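PDB 2OZ8: Mll7089 protein from Mesorhizobium loti, which probably acts as a magnesium-dependent hydro-lyase of the mandelate racemase branch of the enolase superfamily, although its substrate is not established. Local coordinates for residues A35-S40 and L348-K353; R178-L183 and S191-D196; H230-L235 and L262-A267; M280-L285 and I291-G296. All coordinates share one frame; numbering follows the deposited sequence.

Interaction 1: residues A35-S40 and L348-K353; sequences ALELVS and LVLSEK
This is a small buried apolar contact beside a charged cluster, in which Leu350, just before a late helix, leans on Ala35 and Glu37 of strand 27-40 in the N-terminal sheet. Leu350 brings both branches of its fork to the strand: its CD2 lies 3.7 Å from Ala35 CB and its CD1 4.0 Å from the same methyl. A residue as short as alanine lets the broad leucine end settle close to the strand. Two positions along, the Glu37 side chain runs obliquely across Leu350, and its OE1 lies 4.1 Å from Leu350 CD2. Glu37 CG stands anti to the carbonyl carbon (chi1 -79°) and the chain continues extended, which lays the carboxylate alongside the leucine methyl. There its oxygens divide between two arginines, OE2 forming a salt bridge with Arg9 and OE1 one with Arg355. Strand alternation sorts the chemistry. Ala35 and Glu37 point toward 348-353, while Leu36 turns away, and both it and Leu38 pack against helix 103-118. Such a sheet backed by helices is the capping domain of enolase-superfamily proteins, and here a segment well after the last barrel strands in sequence returns to that sheet. Ser351 is the N-cap residue, its OG accepting from Ala354 N, which caps the first turn of helix 352-357. Glu352 OE2 comes within 5.1 Å of Glu37 OE1, but Arg355 also bridges to Glu352 OE1, so it probably offsets the like charges of the two carboxylates.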
# COMPACT_ATOMS: atom_id res chain seq x y z
N ALA A 35 -32.04 -33.89 13.63
CA ALA A 35 -32.64 -33.69 12.32
C ALA A 35 -33.65 -32.59 12.47
O ALA A 35 -34.38 -32.54 13.44
CB ALA A 35 -33.28 -34.97 11.81
N LEU A 36 -33.63 -31.67 11.52
CA LEU A 36 -34.53 -30.56 11.48
C LEU A 36 -35.36 -30.82 10.24
O LEU A 36 -34.82 -30.98 9.14
CB LEU A 36 -33.75 -29.25 11.34
CG LEU A 36 -34.59 -28.03 10.94
CD1 LEU A 36 -35.57 -27.66 12.05
CD2 LEU A 36 -33.70 -26.83 10.56
N GLU A 37 -36.67 -30.93 10.43
CA GLU A 37 -37.56 -31.18 9.31
C GLU A 37 -38.48 -30.00 9.19
O GLU A 37 -39.09 -29.56 10.19
CB GLU A 37 -38.33 -32.46 9.45
CG GLU A 37 -37.54 -33.72 9.11
CD GLU A 37 -38.32 -34.99 9.50
OE1 GLU A 37 -38.52 -35.87 8.64
OE2 GLU A 37 -38.74 -35.08 10.66
N LEU A 38 -38.51 -29.44 7.98
CA LEU A 38 -39.36 -28.29 7.70
C LEU A 38 -40.45 -28.75 6.75
O LEU A 38 -40.16 -29.21 5.66
CB LEU A 38 -38.55 -27.12 7.14
CG LEU A 38 -37.40 -26.54 7.97
CD1 LEU A 38 -36.58 -25.48 7.17
CD2 LEU A 38 -37.91 -26.02 9.33
N VAL A 39 -41.70 -28.66 7.21
CA VAL A 39 -42.88 -29.18 6.49
C VAL A 39 -43.63 -28.03 5.88
O VAL A 39 -43.94 -27.06 6.57
CB VAL A 39 -43.84 -29.96 7.44
CG1 VAL A 39 -44.83 -30.76 6.64
CG2 VAL A 39 -43.05 -30.92 8.39
N SER A 40 -43.91 -28.11 4.57
CA SER A 40 -44.80 -27.12 3.96
C SER A 40 -46.23 -27.62 3.90
O SER A 40 -46.51 -28.75 4.27
CB SER A 40 -44.30 -26.67 2.57
OG SER A 40 -44.79 -27.51 1.54
N LEU A 348 -31.71 -36.97 0.59
CA LEU A 348 -31.58 -37.61 1.90
C LEU A 348 -32.93 -37.54 2.58
O LEU A 348 -33.55 -36.48 2.71
CB LEU A 348 -30.45 -37.02 2.76
CG LEU A 348 -29.02 -37.08 2.16
CD1 LEU A 348 -28.08 -36.13 2.91
CD2 LEU A 348 -28.40 -38.54 2.01
N VAL A 349 -33.41 -38.72 2.99
CA VAL A 349 -34.67 -38.83 3.73
C VAL A 349 -34.44 -39.63 4.97
O VAL A 349 -33.89 -40.70 4.91
CB VAL A 349 -35.83 -39.49 2.89
CG1 VAL A 349 -37.10 -39.59 3.76
CG2 VAL A 349 -36.11 -38.73 1.61
N LEU A 350 -34.88 -39.11 6.10
CA LEU A 350 -34.64 -39.71 7.39
C LEU A 350 -35.26 -41.11 7.48
O LEU A 350 -36.35 -41.35 6.94
CB LEU A 350 -35.25 -38.81 8.43
CG LEU A 350 -34.63 -38.75 9.81
CD1 LEU A 350 -33.19 -38.33 9.71
CD2 LEU A 350 -35.46 -37.73 10.57
N SER A 351 -34.57 -42.06 8.10
CA SER A 351 -35.08 -43.42 8.17
C SER A 351 -36.08 -43.51 9.32
O SER A 351 -35.79 -43.12 10.45
CB SER A 351 -33.92 -44.38 8.33
OG SER A 351 -34.28 -45.59 8.97
N GLU A 352 -37.28 -43.97 9.04
CA GLU A 352 -38.29 -44.11 10.10
C GLU A 352 -37.87 -45.14 11.14
O GLU A 352 -38.04 -44.91 12.35
CB GLU A 352 -39.70 -44.34 9.53
CG GLU A 352 -40.20 -43.14 8.64
CD GLU A 352 -40.37 -41.80 9.40
OE1 GLU A 352 -40.63 -41.84 10.62
OE2 GLU A 352 -40.27 -40.71 8.77
N LYS A 353 -37.26 -46.24 10.69
CA LYS A 353 -36.69 -47.19 11.63
C LYS A 353 -35.69 -46.49 12.53
O LYS A 353 -35.71 -46.68 13.75
CB LYS A 353 -36.02 -48.36 10.92
CG LYS A 353 -37.00 -49.32 10.22
CD LYS A 353 -36.27 -50.34 9.29
CE LYS A 353 -37.28 -51.02 8.30
NZ LYS A 353 -36.61 -51.53 7.06

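Interaction 2: residues R178-L183 and S191-D196; sequences RRLELL and SKVMID
Leu183 and Val193 reach toward each other tip to tip, whereas Leu180 and Ile195 cross at about a right angle; these two modes of meeting seat helix 173-184 on strand 192-196. Leu183 CG lies anti to the backbone N (chi1 -179°), which sends the fork straight at the strand, and its CD2 faces both valine methyls, 3.8 Å from Val193 CG1 and 3.9 Å from Val193 CG2. One turn earlier, Leu180 starts off to the flank of the helix and bends in at its end, so that CD2 lies 3.9 Å from Ile195 CG2. The same CD2 is 4.2 Å from Val193 CG1 and joins the two pairs. Beta-branched residues suit the strand, where they offer a broad apolar face; with the helix leucines they fill the space between the segment axes, 11.1 Å apart at closest approach. The elements run nearly antiparallel, at 156°, as expected of a helix and the strand that follows it in a beta-alpha-beta unit of a TIM-type barrel. Around the contact, Leu183 also touches Phe153 of helix 146-158, Leu180 leans on Ile166 of strand 163-167, and Ile195 packs against Val223 of strand 222-224.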
# COMPACT_ATOMS: atom_id res chain seq x y z
N ARG A 178 6.22 -40.13 10.15
CA ARG A 178 5.90 -41.52 10.23
C ARG A 178 4.53 -41.82 9.65
O ARG A 178 4.38 -42.81 8.92
CB ARG A 178 5.94 -41.97 11.67
CG ARG A 178 6.46 -43.39 11.89
CD ARG A 178 7.37 -43.36 13.16
NE ARG A 178 6.60 -42.93 14.34
CZ ARG A 178 5.45 -43.51 14.73
NH1 ARG A 178 4.92 -44.53 14.00
NH2 ARG A 178 4.83 -43.06 15.84
N ARG A 179 3.52 -41.01 10.00
CA ARG A 179 2.17 -41.18 9.42
C ARG A 179 2.18 -41.13 7.88
O ARG A 179 1.48 -41.91 7.26
CB ARG A 179 1.15 -40.18 9.97
CG ARG A 179 0.81 -40.38 11.44
CD ARG A 179 0.21 -41.79 11.72
NE ARG A 179 -1.24 -41.75 11.95
CZ ARG A 179 -1.90 -42.39 12.92
NH1 ARG A 179 -1.27 -43.18 13.77
NH2 ARG A 179 -3.21 -42.24 12.99
N LEU A 180 2.96 -40.23 7.29
CA LEU A 180 3.10 -40.12 5.83
C LEU A 180 3.78 -41.37 5.23
O LEU A 180 3.35 -41.89 4.17
CB LEU A 180 3.89 -38.88 5.43
CG LEU A 180 3.29 -37.49 5.52
CD1 LEU A 180 4.36 -36.41 5.65
CD2 LEU A 180 2.37 -37.23 4.34
N GLU A 181 4.87 -41.81 5.87
CA GLU A 181 5.48 -43.10 5.51
C GLU A 181 4.48 -44.28 5.64
O GLU A 181 4.41 -45.09 4.74
CB GLU A 181 6.74 -43.39 6.37
CG GLU A 181 8.02 -42.66 6.04
CD GLU A 181 9.06 -42.73 7.20
OE1 GLU A 181 9.02 -43.70 8.03
OE2 GLU A 181 9.93 -41.80 7.30
N LEU A 182 3.74 -44.38 6.75
CA LEU A 182 2.70 -45.42 6.90
C LEU A 182 1.68 -45.35 5.77
O LEU A 182 1.30 -46.38 5.19
CB LEU A 182 1.94 -45.28 8.22
CG LEU A 182 2.30 -46.00 9.51
CD1 LEU A 182 1.05 -46.09 10.42
CD2 LEU A 182 2.88 -47.41 9.22
N LEU A 183 1.24 -44.13 5.46
CA LEU A 183 0.28 -43.96 4.38
C LEU A 183 0.81 -44.49 3.04
O LEU A 183 0.07 -45.15 2.30
CB LEU A 183 -0.19 -42.50 4.29
CG LEU A 183 -1.20 -42.18 3.21
CD1 LEU A 183 -2.61 -42.76 3.45
CD2 LEU A 183 -1.26 -40.67 2.95
N SER A 191 -0.93 -42.06 -5.94
CA SER A 191 -2.06 -41.50 -5.22
C SER A 191 -1.83 -40.04 -4.79
O SER A 191 -0.71 -39.66 -4.53
CB SER A 191 -2.26 -42.33 -3.98
OG SER A 191 -2.70 -43.60 -4.36
N LYS A 192 -2.90 -39.27 -4.67
CA LYS A 192 -2.83 -37.87 -4.30
C LYS A 192 -2.87 -37.79 -2.78
O LYS A 192 -3.61 -38.55 -2.13
CB LYS A 192 -4.00 -37.12 -4.98
CG LYS A 192 -3.76 -36.83 -6.46
CD LYS A 192 -5.00 -37.01 -7.32
CE LYS A 192 -4.92 -36.26 -8.77
NZ LYS A 192 -6.31 -36.08 -9.58
N VAL A 193 -2.06 -36.90 -2.18
CA VAL A 193 -2.02 -36.80 -0.70
C VAL A 193 -2.21 -35.37 -0.18
O VAL A 193 -1.60 -34.43 -0.70
CB VAL A 193 -0.68 -37.42 -0.12
CG1 VAL A 193 -0.60 -37.26 1.37
CG2 VAL A 193 -0.57 -38.93 -0.50
N MET A 194 -3.05 -35.20 0.83
CA MET A 194 -3.21 -33.92 1.50
C MET A 194 -2.88 -34.07 2.97
O MET A 194 -3.15 -35.14 3.58
CB MET A 194 -4.64 -33.37 1.34
CG MET A 194 -5.28 -33.46 -0.13
SD MET A 194 -5.80 -35.04 -0.95
CE MET A 194 -7.21 -34.35 -1.66
N ILE A 195 -2.31 -33.01 3.55
CA ILE A 195 -2.14 -32.96 4.99
C ILE A 195 -2.93 -31.82 5.61
O ILE A 195 -3.10 -30.80 4.99
CB ILE A 195 -0.66 -32.87 5.45
CG1 ILE A 195 0.03 -31.67 4.84
CG2 ILE A 195 0.10 -34.18 5.15
CD1 ILE A 195 1.31 -31.25 5.55
N ASP A 196 -3.38 -32.02 6.85
CA ASP A 196 -4.18 -31.06 7.60
C ASP A 196 -3.65 -30.93 9.02
O ASP A 196 -4.00 -31.72 9.87
CB ASP A 196 -5.60 -31.56 7.66
CG ASP A 196 -6.56 -30.53 8.25
OD1 ASP A 196 -6.14 -29.50 8.84
OD2 ASP A 196 -7.77 -30.78 8.14

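Interaction 3: residues H230-L235 and L262-A267; sequences HDHDGL and LEAHAA. With SO4 (sulfate ion), chain C.
A sulfate site on the outside of the barrel frames this contact: the ring of His232, at the start of helix 232-241, meets Ala264 and binds the anion through ND1. His232 ND1 donates to SO4 O1 at 2.9 Å with an N-H...O angle of 155°, and the ion sits at the ring edge, near its plane. Arg236, one turn on, gives it a second hydrogen bond through NH1. The ion probably comes from the crystallisation liquor. Ala264 takes a different side of the imidazole, its CB over one face in a CH-pi contact, 4.0 Å from the ring centroid; the same methyl is 3.6 Å from SO4 O4. CG anti to the carbonyl carbon (chi1 -66°) places the ring here, and rotation about CB-CG turns its face to the methyl. Replacing His232 by alanine is likely to leave the sulfate leaning on Arg236 and the Ala264 methyl without the ring face it packs on. Deeper in, Leu235 CB lies 3.5 Å from Ala266 O and 4.1 Å from Ala266 CB. The two helices are successive outer helices of the TIM-type barrel. Helix 255-263 ends in a Schellman motif, where His265 takes the positive phi (59°) and small alanines flank it, letting the chain pass close by. Asp231 is the N-cap of the other helix, its OD1 receiving Gly234 N at 3.0 Å from above the carboxylate plane. Asp233 makes a salt bridge with Arg239 of a second subunit, and His265 packs on Asp233 of a third.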
# COMPACT_ATOMS: atom_id res chain seq x y z
N HIS A 230 -6.25 -16.46 11.12
CA HIS A 230 -6.23 -15.03 11.06
C HIS A 230 -4.85 -14.52 10.63
O HIS A 230 -4.67 -13.32 10.42
CB HIS A 230 -6.68 -14.47 12.42
CG HIS A 230 -8.09 -14.86 12.79
ND1 HIS A 230 -9.17 -14.66 11.94
CD2 HIS A 230 -8.59 -15.44 13.91
CE1 HIS A 230 -10.27 -15.11 12.52
NE2 HIS A 230 -9.95 -15.59 13.72
N ASP A 231 -3.89 -15.45 10.46
CA ASP A 231 -2.55 -15.03 10.09
C ASP A 231 -2.41 -14.89 8.57
O ASP A 231 -1.82 -15.75 7.87
CB ASP A 231 -1.48 -15.96 10.66
CG ASP A 231 -0.09 -15.40 10.44
OD1 ASP A 231 0.02 -14.22 10.04
OD2 ASP A 231 0.89 -16.11 10.66
N HIS A 232 -2.96 -13.78 8.06
CA HIS A 232 -3.01 -13.53 6.63
C HIS A 232 -1.59 -13.30 6.11
O HIS A 232 -1.21 -13.84 5.08
CB HIS A 232 -3.91 -12.35 6.31
CG HIS A 232 -5.35 -12.58 6.62
ND1 HIS A 232 -6.26 -11.54 6.70
CD2 HIS A 232 -6.05 -13.71 6.89
CE1 HIS A 232 -7.46 -12.03 6.97
NE2 HIS A 232 -7.36 -13.34 7.11
N ASP A 233 -0.79 -12.54 6.85
CA ASP A 233 0.57 -12.33 6.39
C ASP A 233 1.29 -13.68 6.24
O ASP A 233 1.91 -13.94 5.23
CB ASP A 233 1.34 -11.37 7.30
CG ASP A 233 2.81 -11.28 6.91
OD1 ASP A 233 3.14 -10.61 5.92
OD2 ASP A 233 3.64 -11.93 7.55
N GLY A 234 1.18 -14.54 7.24
CA GLY A 234 1.76 -15.85 7.12
C GLY A 234 1.17 -16.70 6.00
O GLY A 234 1.89 -17.50 5.41
N LEU A 235 -0.12 -16.57 5.72
CA LEU A 235 -0.72 -17.44 4.71
C LEU A 235 -0.18 -17.02 3.35
O LEU A 235 0.18 -17.89 2.52
CB LEU A 235 -2.26 -17.51 4.77
CG LEU A 235 -2.84 -18.39 5.89
CD1 LEU A 235 -4.31 -18.01 6.18
CD2 LEU A 235 -2.74 -19.85 5.67
N LEU A 262 -10.49 -13.99 1.12
CA LEU A 262 -10.28 -13.77 -0.31
C LEU A 262 -9.67 -12.40 -0.61
O LEU A 262 -8.75 -12.30 -1.39
CB LEU A 262 -11.57 -14.02 -1.10
CG LEU A 262 -12.06 -15.49 -1.07
CD1 LEU A 262 -13.35 -15.67 -1.86
CD2 LEU A 262 -10.98 -16.49 -1.59
N GLU A 263 -10.16 -11.36 0.06
CA GLU A 263 -9.64 -10.03 -0.17
C GLU A 263 -8.17 -9.90 0.22
O GLU A 263 -7.43 -9.13 -0.35
CB GLU A 263 -10.50 -9.03 0.58
CG GLU A 263 -11.84 -8.91 -0.07
CD GLU A 263 -12.88 -8.12 0.71
OE1 GLU A 263 -12.51 -7.31 1.60
OE2 GLU A 263 -14.07 -8.30 0.37
N ALA A 264 -7.75 -10.70 1.19
CA ALA A 264 -6.41 -10.71 1.67
C ALA A 264 -5.49 -11.58 0.80
O ALA A 264 -4.29 -11.64 1.10
CB ALA A 264 -6.39 -11.22 3.14
N HIS A 265 -6.00 -12.24 -0.24
CA HIS A 265 -5.18 -13.09 -1.13
C HIS A 265 -4.45 -14.23 -0.42
O HIS A 265 -3.34 -14.58 -0.78
CB HIS A 265 -4.18 -12.25 -1.93
CG HIS A 265 -4.81 -11.09 -2.62
ND1 HIS A 265 -5.65 -11.23 -3.72
CD2 HIS A 265 -4.77 -9.76 -2.34
CE1 HIS A 265 -6.10 -10.04 -4.07
NE2 HIS A 265 -5.56 -9.13 -3.27
N ALA A 266 -5.13 -14.81 0.57
CA ALA A 266 -4.57 -15.66 1.61
C ALA A 266 -4.87 -17.17 1.42
O ALA A 266 -4.66 -17.96 2.33
CB ALA A 266 -5.09 -15.18 2.96
N ALA A 267 -5.32 -17.57 0.24
CA ALA A 267 -5.65 -18.94 -0.00
C ALA A 267 -5.36 -19.25 -1.44
O ALA A 267 -5.74 -18.49 -2.32
CB ALA A 267 -7.16 -19.16 0.24
S SO4 C . -4.22 -8.24 6.10
O1 SO4 C . -5.17 -8.85 7.01
O2 SO4 C . -4.28 -6.78 6.30
O3 SO4 C . -2.87 -8.75 6.38
O4 SO4 C . -4.66 -8.55 4.73

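Interaction 4: residues M280-L285 and I291-G296; sequences MRIGWL and IPISIG
Ile293 pushes its terminal methyl against the backbone of helix 276-289 at Gly283, and nearly all the close packing here is that one approach. Ile293 CD1 lies 3.7 Å from Gly283 CA and 4.1 Å from Gly283 N. The carbonyl before it is nearly as near, with Ile282 O also 4.1 Å from Ile293 CD1. Because CG1 stands anti to the carbonyl carbon (chi1 -77°) and CD1 continues extended (chi2 178°), the CG1-CD1 arm reaches out and meets the helix with its terminal methyl. Glycine bares its backbone to this arm, and the strand and helix come within 7.4 Å, Gly283 CA to Ile293 CA. Ile282 touches more lightly, its CG2 4.3 Å from Ile293 CD1. Away from this point the two segments diverge, and the contact buries just 80 Å². Ile291 turns its end away from the helix and rests on Leu262, and partly exposed Pro292 meets Thr202 of a third subunit. The outer side of the helix faces another molecule: Arg281 and Trp284 pack on Trp284 and Arg281 of a fourth subunit, and Met280 on Val87 of that subunit. A large aromatic and a long flexible cation suit such an interface, just as compact aliphatics suit the inner face. Helix 276-289 joins parallel strands 269-272 and 293-295 as a beta-alpha-beta unit, and strand 293-295 lies parallel between 269-272 and 313-318; Ile293 also touches Val272, while Ile282 wedges between Leu270 and helix 255-263 through Leu255.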
# COMPACT_ATOMS: atom_id res chain seq x y z
N MET A 280 -23.03 -21.16 -2.35
CA MET A 280 -23.27 -20.69 -3.71
C MET A 280 -22.92 -19.20 -3.89
O MET A 280 -22.49 -18.77 -4.97
CB MET A 280 -24.68 -21.00 -4.19
CG MET A 280 -25.00 -22.52 -4.19
SD MET A 280 -24.00 -23.61 -5.25
CE MET A 280 -24.43 -22.85 -6.82
N ARG A 281 -23.05 -18.42 -2.84
CA ARG A 281 -22.65 -17.03 -2.95
C ARG A 281 -21.10 -16.90 -2.98
O ARG A 281 -20.55 -16.16 -3.83
CB ARG A 281 -23.25 -16.20 -1.80
CG ARG A 281 -24.68 -15.92 -2.02
CD ARG A 281 -25.38 -15.31 -0.82
NE ARG A 281 -26.77 -15.08 -1.19
CZ ARG A 281 -27.75 -14.67 -0.37
NH1 ARG A 281 -27.51 -14.42 0.92
NH2 ARG A 281 -28.98 -14.51 -0.88
N ILE A 282 -20.41 -17.59 -2.05
CA ILE A 282 -18.96 -17.53 -2.04
C ILE A 282 -18.38 -18.23 -3.27
O ILE A 282 -17.33 -17.85 -3.77
CB ILE A 282 -18.30 -18.07 -0.71
CG1 ILE A 282 -16.91 -17.45 -0.57
CG2 ILE A 282 -18.13 -19.57 -0.71
CD1 ILE A 282 -16.92 -15.96 -0.30
N GLY A 283 -19.11 -19.24 -3.77
CA GLY A 283 -18.75 -19.88 -5.04
C GLY A 283 -18.89 -19.01 -6.28
O GLY A 283 -18.16 -19.21 -7.22
N TRP A 284 -19.85 -18.09 -6.31
CA TRP A 284 -19.91 -17.09 -7.39
C TRP A 284 -18.64 -16.16 -7.31
O TRP A 284 -17.86 -16.04 -8.28
CB TRP A 284 -21.21 -16.26 -7.32
CG TRP A 284 -21.10 -15.05 -8.14
CD1 TRP A 284 -21.02 -14.99 -9.51
CD2 TRP A 284 -20.95 -13.71 -7.67
NE1 TRP A 284 -20.85 -13.71 -9.92
CE2 TRP A 284 -20.79 -12.89 -8.82
CE3 TRP A 284 -20.92 -13.12 -6.41
CZ2 TRP A 284 -20.62 -11.49 -8.74
CZ3 TRP A 284 -20.77 -11.71 -6.34
CH2 TRP A 284 -20.62 -10.93 -7.51
N LEU A 285 -18.47 -15.51 -6.16
CA LEU A 285 -17.33 -14.65 -5.90
C LEU A 285 -15.99 -15.36 -6.28
O LEU A 285 -15.30 -14.90 -7.16
CB LEU A 285 -17.35 -14.12 -4.46
CG LEU A 285 -16.37 -12.99 -4.17
CD1 LEU A 285 -16.56 -11.82 -5.16
CD2 LEU A 285 -16.49 -12.50 -2.70
N ILE A 291 -10.32 -18.34 -7.93
CA ILE A 291 -9.95 -19.19 -6.78
C ILE A 291 -10.77 -20.50 -6.83
O ILE A 291 -12.02 -20.46 -6.92
CB ILE A 291 -10.27 -18.47 -5.43
CG1 ILE A 291 -9.59 -17.09 -5.37
CG2 ILE A 291 -9.87 -19.33 -4.22
CD1 ILE A 291 -8.04 -17.14 -5.62
N PRO A 292 -10.10 -21.65 -6.79
CA PRO A 292 -10.86 -22.91 -6.66
C PRO A 292 -11.39 -23.15 -5.25
O PRO A 292 -10.92 -22.53 -4.32
CB PRO A 292 -9.81 -23.98 -7.02
CG PRO A 292 -8.48 -23.35 -6.65
CD PRO A 292 -8.65 -21.87 -6.86
N ILE A 293 -12.27 -24.11 -5.07
CA ILE A 293 -12.95 -24.34 -3.78
C ILE A 293 -12.95 -25.82 -3.56
O ILE A 293 -13.11 -26.57 -4.51
CB ILE A 293 -14.43 -23.81 -3.80
CG1 ILE A 293 -14.45 -22.28 -3.65
CG2 ILE A 293 -15.33 -24.48 -2.74
CD1 ILE A 293 -15.85 -21.65 -3.69
N SER A 294 -12.73 -26.24 -2.30
CA SER A 294 -12.96 -27.65 -1.97
C SER A 294 -14.10 -27.73 -0.98
O SER A 294 -14.28 -26.85 -0.20
CB SER A 294 -11.72 -28.39 -1.50
OG SER A 294 -11.17 -27.70 -0.41
N ILE A 295 -14.93 -28.75 -1.12
CA ILE A 295 -16.00 -29.04 -0.17
C ILE A 295 -15.52 -30.07 0.89
O ILE A 295 -15.09 -31.19 0.56
CB ILE A 295 -17.21 -29.60 -0.92
CG1 ILE A 295 -17.55 -28.69 -2.14
CG2 ILE A 295 -18.37 -29.93 0.06
CD1 ILE A 295 -18.31 -27.41 -1.93
N GLY A 296 -15.54 -29.63 2.15
CA GLY A 296 -15.23 -30.45 3.26
C GLY A 296 -16.43 -31.30 3.70
O GLY A 296 -17.48 -31.35 3.01

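Overall arrangement
Interactions 2 and 4 each seat a barrel helix on the strand that follows it, and both are buried and aliphatic; leucine forks meet branched strand residues in interaction 2, a single isoleucine meets bare helix backbone in interaction 4. Interaction 3 lies farther out, between the start of one helix and the turn ending the next, and is partly exposed, which fits its histidine, bound anion and intersubunit charge pair. It adjoins interaction 4, where Leu262 CD1 lies 3.9 Å from Ile282 CD1. Interaction 1 stands apart, its centre about 38 Å from that of interaction 2. Also buried, it ties segment 348-353 to the N-terminal sheet, pairing methyl packing with a glutamate bridged to arginines outside the segments.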